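Sialidase B (Streptococcus pneumoniae serotype 4, PDB 4XJW) catalyses the release of terminal alpha-2,3-, alpha-2,6- and alpha-2,8-linked sialic acids from glycoconjugates as a family 33 glycosyl hydrolase. Local coordinates at residues I208-S222 against D289-L303. The protein carries 1 engineered substitution. Residues are numbered along the deposited sequence; the frame is centred on the assembly and turned at random.
Sequences IPTLYTLSSGRVLSS and DSSIVEDKKSGKTIL. With OPX ((1s,3R,4S)-1-[(cyclohexylamino)methyl]-3,4-dihydroxycyclopentanesulfonic acid), chain B.
E294 and S215 meet through one short bond. The backbone N-H of S215 donates a hydrogen bond to E294 OE1 (N to OE1, 2.7 Å), on the syn side of the carboxylate. E294 can reach this far because its CG is anti to its own backbone N (chi1 -176°) and the chain runs on extended. A water donates to E294 OE2 at 2.7 Å and accepts from S216 N, so one oxygen grips the turn L214 to G217 directly and the other through water. L214 CD2 packs across the same carboxylate.

The Y212 ring packs on the backbone around V293. The carbonyl carbon of V293 sits over one ring face, and the cyclopentane of OPX covers the opposite face, with CAP 3.7 Å above the ring plane. E294 N makes a weak but straight bond to Y212 OH (3.3 Å, 170°). T213 N donates to OPX OAD, and Q456 also binds the ligand.

I292 fills the middle. Its CG2 meets Y212 CB, and its CD1 reaches L220 CD2 at 3.8 Å. Beyond it, S222 OG and S290 OG share a hydrogen bond of 2.8 Å, and T210 OG1 bonds S222 OG in turn. A second water bridges I208 O and S290 N.

The segments belong to two neighbouring sheets of the sialidase beta-propeller. I292 joins the apolar packing of Y212 and L220 to the hydroxyls of T210 and S222. The ring that meets the ligand on one face is thus backed on the other by the next sheet.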
ATOM      1  N   ILE A 208       0.429  -2.848   1.184  1.00  7.84           N
ATOM      2  CA  ILE A 208       1.143  -3.970   1.797  1.00  8.86           C
ATOM      3  C   ILE A 208       2.509  -4.256   1.139  1.00  6.61           C
ATOM      4  O   ILE A 208       2.728  -5.331   0.588  1.00  8.57           O
ATOM      5  CB  ILE A 208       0.304  -5.284   1.807  1.00  8.89           C
ATOM      6  CG1 ILE A 208      -1.192  -5.031   2.026  1.00  9.58           C
ATOM      7  CG2 ILE A 208       0.799  -6.203   2.904  1.00  7.28           C
ATOM      8  CD1 ILE A 208      -1.532  -4.310   3.329  1.00 12.44           C
ATOM      9  N   PRO A 209       3.438  -3.295   1.213  1.00  7.34           N
ATOM     10  CA  PRO A 209       4.751  -3.446   0.572  1.00  9.01           C
ATOM     11  C   PRO A 209       5.663  -4.388   1.339  1.00  9.51           C
ATOM     12  O   PRO A 209       5.569  -4.501   2.571  1.00  9.54           O
ATOM     13  CB  PRO A 209       5.334  -2.039   0.664  1.00  9.97           C
ATOM     14  CG  PRO A 209       4.676  -1.441   1.888  1.00  8.87           C
ATOM     15  CD  PRO A 209       3.281  -1.982   1.866  1.00  9.69           C
ATOM     16  N   THR A 210       6.572  -5.033   0.610  1.00  7.62           N
ATOM     17  CA  THR A 210       7.637  -5.842   1.203  1.00  7.26           C
ATOM     18  C   THR A 210       8.958  -5.494   0.513  1.00  8.18           C
ATOM     19  O   THR A 210       8.967  -4.955  -0.603  1.00  8.79           O
ATOM     20  CB  THR A 210       7.382  -7.364   1.105  1.00  7.97           C
ATOM     21  OG1 THR A 210       7.754  -7.834  -0.196  1.00 11.39           O
ATOM     22  CG2 THR A 210       5.903  -7.711   1.390  1.00 12.12           C
ATOM     23  N   LEU A 211      10.063  -5.773   1.206  1.00  7.67           N
ATOM     24  CA  LEU A 211      11.418  -5.656   0.646  1.00  5.93           C
ATOM     25  C   LEU A 211      12.261  -6.780   1.207  1.00  9.54           C
ATOM     26  O   LEU A 211      12.083  -7.178   2.342  1.00 10.88           O
ATOM     27  CB  LEU A 211      12.052  -4.319   1.059  1.00  8.68           C
ATOM     28  CG  LEU A 211      11.559  -3.012   0.445  1.00  5.80           C
ATOM     29  CD1 LEU A 211      12.188  -1.813   1.159  1.00  9.95           C
ATOM     30  CD2 LEU A 211      11.847  -2.976  -1.048  1.00 11.35           C
ATOM     31  N   TYR A 212      13.203  -7.280   0.417  1.00  7.92           N
ATOM     32  CA  TYR A 212      14.083  -8.343   0.871  1.00  7.13           C
ATOM     33  C   TYR A 212      15.355  -8.285   0.042  1.00  6.89           C
ATOM     34  O   TYR A 212      15.302  -8.155  -1.187  1.00  9.77           O
ATOM     35  CB  TYR A 212      13.413  -9.701   0.663  1.00  7.67           C
ATOM     36  CG  TYR A 212      14.075 -10.859   1.382  1.00  9.64           C
ATOM     37  CD1 TYR A 212      15.225 -11.461   0.876  1.00  8.90           C
ATOM     38  CD2 TYR A 212      13.544 -11.356   2.555  1.00 11.18           C
ATOM     39  CE1 TYR A 212      15.822 -12.531   1.530  1.00 10.22           C
ATOM     40  CE2 TYR A 212      14.126 -12.421   3.214  1.00 11.34           C
ATOM     41  CZ  TYR A 212      15.258 -13.007   2.698  1.00 10.02           C
ATOM     42  OH  TYR A 212      15.823 -14.065   3.374  1.00 11.78           O
ATOM     43  N   THR A 213      16.496  -8.387   0.713  1.00  6.01           N
ATOM     44  CA  THR A 213      17.785  -8.299   0.028  1.00  6.82           C
ATOM     45  C   THR A 213      18.305  -9.708  -0.218  1.00  7.69           C
ATOM     46  O   THR A 213      18.561 -10.462   0.722  1.00  7.86           O
ATOM     47  CB  THR A 213      18.784  -7.501   0.861  1.00  8.65           C
ATOM     48  OG1 THR A 213      18.246  -6.195   1.100  1.00 10.31           O
ATOM     49  CG2 THR A 213      20.126  -7.376   0.138  1.00 10.79           C
ATOM     50  N   LEU A 214      18.443 -10.047  -1.499  1.00  7.81           N
ATOM     51  CA  LEU A 214      18.903 -11.371  -1.915  1.00  8.21           C
ATOM     52  C   LEU A 214      20.422 -11.481  -1.826  1.00 10.27           C
ATOM     53  O   LEU A 214      21.138 -10.468  -1.764  1.00  9.46           O
ATOM     54  CB  LEU A 214      18.422 -11.692  -3.341  1.00  9.83           C
ATOM     55  CG  LEU A 214      16.902 -11.578  -3.537  1.00  9.56           C
ATOM     56  CD1 LEU A 214      16.562 -11.860  -5.005  1.00 12.06           C
ATOM     57  CD2 LEU A 214      16.177 -12.550  -2.625  1.00 13.78           C
ATOM     58  N   SER A 215      20.903 -12.721  -1.796  1.00 10.56           N
ATOM     59  CA  SER A 215      22.343 -12.974  -1.666  1.00 10.33           C
ATOM     60  C   SER A 215      23.162 -12.398  -2.826  1.00  9.93           C
ATOM     61  O   SER A 215      24.340 -12.033  -2.660  1.00  9.51           O
ATOM     62  CB  SER A 215      22.604 -14.468  -1.497  1.00 11.62           C
ATOM     63  OG  SER A 215      22.304 -15.202  -2.668  1.00 15.22           O
ATOM     64  N   SER A 216      22.551 -12.308  -4.001  1.00 11.17           N
ATOM     65  CA  SER A 216      23.246 -11.743  -5.156  1.00 10.90           C
ATOM     66  C   SER A 216      23.395 -10.228  -5.040  1.00 10.92           C
ATOM     67  O   SER A 216      24.116  -9.612  -5.822  1.00  9.79           O
ATOM     68  CB  SER A 216      22.485 -12.061  -6.438  1.00 12.76           C
ATOM     69  OG  SER A 216      21.256 -11.338  -6.429  1.00 11.80           O
ATOM     70  N   GLY A 217      22.672  -9.614  -4.100  1.00  8.38           N
ATOM     71  CA  GLY A 217      22.650  -8.162  -3.973  1.00 11.04           C
ATOM     72  C   GLY A 217      21.415  -7.535  -4.606  1.00  9.20           C
ATOM     73  O   GLY A 217      21.134  -6.343  -4.421  1.00 14.12           O
ATOM     74  N   ARG A 218      20.696  -8.333  -5.386  1.00  7.90           N
ATOM     75  CA  ARG A 218      19.400  -7.900  -5.910  1.00  8.45           C
ATOM     76  C   ARG A 218      18.432  -7.669  -4.751  1.00 10.19           C
ATOM     77  O   ARG A 218      18.370  -8.462  -3.821  1.00 10.50           O
ATOM     78  CB  ARG A 218      18.833  -8.929  -6.891  1.00  9.73           C
ATOM     79  CG  ARG A 218      17.410  -8.620  -7.357  1.00  9.68           C
ATOM     80  CD  ARG A 218      16.982  -9.565  -8.480  1.00  9.91           C
ATOM     81  NE  ARG A 218      17.685  -9.280  -9.729  1.00 10.05           N
ATOM     82  CZ  ARG A 218      17.496  -9.945 -10.863  1.00 14.22           C
ATOM     83  NH1 ARG A 218      16.624 -10.944 -10.919  1.00 12.70           N
ATOM     84  NH2 ARG A 218      18.182  -9.608 -11.948  1.00 14.77           N
ATOM     85  N   VAL A 219      17.711  -6.560  -4.801  1.00  8.55           N
ATOM     86  CA  VAL A 219      16.703  -6.259  -3.789  1.00  7.97           C
ATOM     87  C   VAL A 219      15.342  -6.497  -4.433  1.00  9.60           C
ATOM     88  O   VAL A 219      15.068  -5.975  -5.517  1.00  9.12           O
ATOM     89  CB  VAL A 219      16.819  -4.803  -3.300  1.00  8.41           C
ATOM     90  CG1 VAL A 219      15.751  -4.512  -2.246  1.00  8.82           C
ATOM     91  CG2 VAL A 219      18.206  -4.552  -2.720  1.00 10.76           C
ATOM     92  N   LEU A 220      14.508  -7.302  -3.779  1.00  7.46           N
ATOM     93  CA  LEU A 220      13.208  -7.705  -4.316  1.00  7.06           C
ATOM     94  C   LEU A 220      12.102  -7.052  -3.494  1.00  8.38           C
ATOM     95  O   LEU A 220      12.228  -6.894  -2.270  1.00 10.54           O
ATOM     96  CB  LEU A 220      13.058  -9.226  -4.252  1.00  9.53           C
ATOM     97  CG  LEU A 220      11.813  -9.886  -4.861  1.00  8.04           C
ATOM     98  CD1 LEU A 220      11.757  -9.589  -6.350  1.00 10.23           C
ATOM     99  CD2 LEU A 220      11.805 -11.398  -4.602  1.00 11.45           C
ATOM    100  N   SER A 221      11.033  -6.645  -4.171  1.00  8.32           N
ATOM    101  CA  SER A 221       9.859  -6.093  -3.488  1.00  7.98           C
ATOM    102  C   SER A 221       8.613  -6.784  -3.987  1.00  6.66           C
ATOM    103  O   SER A 221       8.466  -7.028  -5.176  1.00  8.71           O
ATOM    104  CB  SER A 221       9.755  -4.580  -3.743  1.00  9.06           C
ATOM    105  OG  SER A 221       8.536  -4.029  -3.231  1.00 10.40           O
ATOM    106  N   SER A 222       7.706  -7.102  -3.068  1.00  8.19           N
ATOM    107  CA  SER A 222       6.360  -7.534  -3.457  1.00 10.20           C
ATOM    108  C   SER A 222       5.305  -6.588  -2.899  1.00 10.45           C
ATOM    109  O   SER A 222       5.595  -5.766  -2.019  1.00  9.42           O
ATOM    110  CB  SER A 222       6.066  -8.986  -3.063  1.00  9.42           C
ATOM    111  OG  SER A 222       6.065  -9.175  -1.663  1.00 12.34           O
ATOM    112  N   ASP A 289      -1.729  -9.907   1.182  1.00 11.19           N
ATOM    113  CA  ASP A 289      -0.673 -10.026   2.204  1.00 11.48           C
ATOM    114  C   ASP A 289       0.424 -11.014   1.832  1.00 14.82           C
ATOM    115  O   ASP A 289       0.320 -12.210   2.100  1.00 16.90           O
ATOM    116  CB  ASP A 289      -1.250 -10.362   3.596  1.00 10.82           C
ATOM    117  CG  ASP A 289      -2.108  -9.247   4.156  1.00 13.26           C
ATOM    118  OD1 ASP A 289      -2.134  -8.150   3.557  1.00 12.75           O
ATOM    119  OD2 ASP A 289      -2.774  -9.460   5.195  1.00 15.48           O
ATOM    120  N   SER A 290       1.486 -10.500   1.225  1.00  9.51           N
ATOM    121  CA  SER A 290       2.576 -11.352   0.777  1.00  8.50           C
ATOM    122  C   SER A 290       3.803 -11.263   1.667  1.00  9.51           C
ATOM    123  O   SER A 290       3.984 -10.289   2.417  1.00  8.93           O
ATOM    124  CB  SER A 290       2.952 -11.048  -0.678  1.00  9.29           C
ATOM    125  OG  SER A 290       3.499  -9.745  -0.820  1.00  9.78           O
ATOM    126  N   SER A 291       4.665 -12.269   1.544  1.00  9.57           N
ATOM    127  CA  SER A 291       5.885 -12.358   2.344  1.00 10.32           C
ATOM    128  C   SER A 291       6.953 -13.101   1.543  1.00  8.87           C
ATOM    129  O   SER A 291       6.636 -14.070   0.839  1.00 10.68           O
ATOM    130  CB  SER A 291       5.614 -13.084   3.667  1.00 13.25           C
ATOM    131  OG  SER A 291       6.661 -12.831   4.581  1.00 15.92           O
ATOM    132  N   ILE A 292       8.210 -12.659   1.660  1.00  9.14           N
ATOM    133  CA  ILE A 292       9.317 -13.195   0.858  1.00 10.20           C
ATOM    134  C   ILE A 292      10.462 -13.730   1.721  1.00 10.42           C
ATOM    135  O   ILE A 292      10.779 -13.155   2.761  1.00  9.60           O
ATOM    136  CB  ILE A 292       9.892 -12.109  -0.071  1.00  9.91           C
ATOM    137  CG1 ILE A 292       8.892 -11.747  -1.161  1.00 14.28           C
ATOM    138  CG2 ILE A 292      11.183 -12.584  -0.738  1.00 14.06           C
ATOM    139  CD1 ILE A 292       9.304 -10.491  -1.929  1.00 14.82           C
ATOM    140  N   VAL A 293      11.090 -14.821   1.280  1.00 10.21           N
ATOM    141  CA  VAL A 293      12.334 -15.274   1.881  1.00  9.12           C
ATOM    142  C   VAL A 293      13.200 -15.884   0.790  1.00  9.69           C
ATOM    143  O   VAL A 293      12.694 -16.290  -0.262  1.00 12.31           O
ATOM    144  CB  VAL A 293      12.052 -16.306   2.999  1.00 10.72           C
ATOM    145  CG1 VAL A 293      11.756 -17.661   2.385  1.00 10.37           C
ATOM    146  CG2 VAL A 293      13.242 -16.409   3.940  1.00 12.72           C
ATOM    147  N   GLU A 294      14.509 -15.908   1.008  1.00  8.71           N
ATOM    148  CA  GLU A 294      15.394 -16.618   0.083  1.00 12.15           C
ATOM    149  C   GLU A 294      15.911 -17.876   0.749  1.00 11.37           C
ATOM    150  O   GLU A 294      16.287 -17.849   1.923  1.00 12.01           O
ATOM    151  CB  GLU A 294      16.549 -15.736  -0.388  1.00 12.29           C
ATOM    152  CG  GLU A 294      17.444 -16.423  -1.434  1.00 16.99           C
ATOM    153  CD  GLU A 294      18.408 -15.458  -2.102  1.00 15.93           C
ATOM    154  OE1 GLU A 294      19.151 -14.776  -1.371  1.00 16.51           O
ATOM    155  OE2 GLU A 294      18.406 -15.374  -3.351  1.00 17.49           O
ATOM    156  N   ASP A 295      15.926 -18.976  -0.003  1.00 11.44           N
ATOM    157  CA  ASP A 295      16.390 -20.262   0.506  1.00 12.45           C
ATOM    158  C   ASP A 295      17.827 -20.533   0.092  1.00 15.53           C
ATOM    159  O   ASP A 295      18.146 -20.519  -1.094  1.00 16.79           O
ATOM    160  CB  ASP A 295      15.474 -21.383   0.010  1.00 13.80           C
ATOM    161  CG  ASP A 295      15.991 -22.760   0.372  1.00 16.51           C
ATOM    162  OD1 ASP A 295      16.482 -22.934   1.509  1.00 20.19           O
ATOM    163  OD2 ASP A 295      15.885 -23.660  -0.482  1.00 17.82           O
ATOM    164  N   LYS A 296      18.694 -20.795   1.066  1.00 16.23           N
ATOM    165  CA  LYS A 296      20.095 -21.079   0.753  1.00 18.65           C
ATOM    166  C   LYS A 296      20.285 -22.439   0.097  1.00 19.16           C
ATOM    167  O   LYS A 296      21.120 -22.595  -0.799  1.00 19.13           O
ATOM    168  CB  LYS A 296      20.961 -20.966   2.007  1.00 22.71           C
ATOM    169  CG  LYS A 296      21.296 -19.539   2.386  1.00 19.07           C
ATOM    170  CD  LYS A 296      22.079 -19.486   3.691  1.00 18.54           C
ATOM    171  CE  LYS A 296      21.251 -20.025   4.844  1.00 22.91           C
ATOM    172  NZ  LYS A 296      21.935 -19.851   6.156  1.00 25.31           N
ATOM    173  N   LYS A 297      19.503 -23.426   0.517  1.00 19.97           N
ATOM    174  CA  LYS A 297      19.657 -24.776  -0.020  1.00 19.38           C
ATOM    175  C   LYS A 297      19.443 -24.832  -1.533  1.00 24.30           C
ATOM    176  O   LYS A 297      20.351 -25.197  -2.286  1.00 23.01           O
ATOM    177  CB  LYS A 297      18.713 -25.757   0.680  1.00 23.14           C
ATOM    178  CG  LYS A 297      18.961 -27.211   0.293  1.00 22.37           C
ATOM    179  CD  LYS A 297      18.004 -28.150   1.001  1.00 21.80           C
ATOM    180  CE  LYS A 297      18.230 -28.164   2.511  1.00 24.38           C
ATOM    181  NZ  LYS A 297      17.377 -29.186   3.198  1.00 25.58           N
ATOM    182  N   SER A 298      18.241 -24.476  -1.974  1.00 18.03           N
ATOM    183  CA  SER A 298      17.891 -24.533  -3.390  1.00 21.06           C
ATOM    184  C   SER A 298      18.364 -23.288  -4.127  1.00 22.35           C
ATOM    185  O   SER A 298      18.545 -23.312  -5.343  1.00 22.13           O
ATOM    186  CB  SER A 298      16.378 -24.682  -3.573  1.00 20.27           C
ATOM    187  OG  SER A 298      15.677 -23.547  -3.074  1.00 20.40           O
ATOM    188  N   GLY A 299      18.550 -22.194  -3.392  1.00 18.82           N
ATOM    189  CA  GLY A 299      18.819 -20.899  -4.008  1.00 17.33           C
ATOM    190  C   GLY A 299      17.562 -20.186  -4.481  1.00 15.99           C
ATOM    191  O   GLY A 299      17.656 -19.070  -4.997  1.00 17.01           O
ATOM    192  N   LYS A 300      16.399 -20.824  -4.316  1.00 15.00           N
ATOM    193  CA  LYS A 300      15.135 -20.257  -4.776  1.00 14.20           C
ATOM    194  C   LYS A 300      14.666 -19.111  -3.878  1.00 12.09           C
ATOM    195  O   LYS A 300      14.976 -19.048  -2.688  1.00 13.03           O
ATOM    196  CB  LYS A 300      14.034 -21.324  -4.839  1.00 16.79           C
ATOM    197  CG  LYS A 300      14.256 -22.423  -5.878  1.00 22.63           C
ATOM    198  CD  LYS A 300      13.077 -23.385  -5.908  1.00 27.48           C
ATOM    199  CE  LYS A 300      13.315 -24.529  -6.890  1.00 34.00           C
ATOM    200  NZ  LYS A 300      12.217 -25.536  -6.848  1.00 38.57           N
ATOM    201  N   THR A 301      13.933 -18.181  -4.471  1.00 11.43           N
ATOM    202  CA  THR A 301      13.223 -17.183  -3.690  1.00 10.12           C
ATOM    203  C   THR A 301      11.828 -17.737  -3.507  1.00 11.57           C
ATOM    204  O   THR A 301      11.243 -18.289  -4.446  1.00 11.09           O
ATOM    205  CB  THR A 301      13.158 -15.833  -4.429  1.00 13.09           C
ATOM    206  OG1 THR A 301      14.484 -15.408  -4.756  1.00 16.75           O
ATOM    207  CG2 THR A 301      12.501 -14.778  -3.565  1.00 13.49           C
ATOM    208  N   ILE A 302      11.302 -17.613  -2.294  1.00  9.24           N
ATOM    209  CA  ILE A 302       9.994 -18.156  -1.968  1.00  9.25           C
ATOM    210  C   ILE A 302       9.045 -17.049  -1.518  1.00 10.54           C
ATOM    211  O   ILE A 302       9.380 -16.248  -0.649  1.00 11.90           O
ATOM    212  CB  ILE A 302      10.120 -19.240  -0.898  1.00 10.44           C
ATOM    213  CG1 ILE A 302      10.978 -20.391  -1.434  1.00 16.89           C
ATOM    214  CG2 ILE A 302       8.749 -19.707  -0.446  1.00 14.57           C
ATOM    215  CD1 ILE A 302      11.267 -21.468  -0.412  1.00 18.56           C
ATOM    216  N   LEU A 303       7.862 -16.997  -2.123  1.00 10.41           N
ATOM    217  CA  LEU A 303       6.871 -15.986  -1.763  1.00  8.75           C
ATOM    218  C   LEU A 303       5.578 -16.651  -1.321  1.00 11.02           C
ATOM    219  O   LEU A 303       5.064 -17.547  -1.998  1.00 10.41           O
ATOM    220  CB  LEU A 303       6.639 -15.018  -2.945  1.00 10.80           C
ATOM    221  CG  LEU A 303       5.630 -13.865  -2.794  1.00 10.02           C
ATOM    222  CD1 LEU A 303       6.007 -12.699  -3.695  1.00 11.80           C
ATOM    223  CD2 LEU A 303       4.216 -14.305  -3.143  1.00 11.60           C
TER
HETATM  224  CAF OPX B 701      24.062  -6.566   3.734  1.00 14.11           C
HETATM  225  CAG OPX B 701      24.566  -7.970   3.900  1.00 17.63           C
HETATM  226  CAH OPX B 701      22.716  -6.570   3.084  1.00 15.56           C
HETATM  227  CAI OPX B 701      23.591  -8.799   4.682  1.00 15.51           C
HETATM  228  CAJ OPX B 701      21.721  -7.406   3.836  1.00 12.73           C
HETATM  229  CAK OPX B 701      20.097  -9.926   4.193  1.00 14.04           C
HETATM  230  CAL OPX B 701      18.329  -9.561   6.006  1.00 12.40           C
HETATM  231  CAM OPX B 701      17.728 -10.816   4.054  1.00  9.10           C
HETATM  232  CAO OPX B 701      16.855  -9.569   5.825  1.00 10.15           C
HETATM  233  CAP OPX B 701      16.659  -9.787   4.387  1.00  9.14           C
HETATM  234  CAQ OPX B 701      22.239  -8.809   4.038  1.00 15.30           C
HETATM  235  CAR OPX B 701      18.889 -10.510   4.988  1.00 10.63           C
HETATM  236  NAN OPX B 701      21.339  -9.587   4.905  1.00 14.40           N
HETATM  237  OAA OPX B 701      20.554 -11.660   6.706  1.00 19.20           O
HETATM  238  OAB OPX B 701      18.276 -12.504   6.631  1.00 14.73           O
HETATM  239  OAC OPX B 701      16.279  -8.387   6.261  1.00 12.87           O
HETATM  240  OAD OPX B 701      16.883  -8.662   3.642  1.00 11.23           O
HETATM  241  OAE OPX B 701      19.780 -13.005   4.828  1.00 14.53           O
HETATM  242  SAS OPX B 701      19.407 -12.003   5.833  1.00 14.65           S
HETATM  243  O   HOH W   1       1.674  -7.828  -0.206  1.00 13.99           O
HETATM  244  O   HOH W   2      20.499 -14.420  -4.756  1.00 16.58           O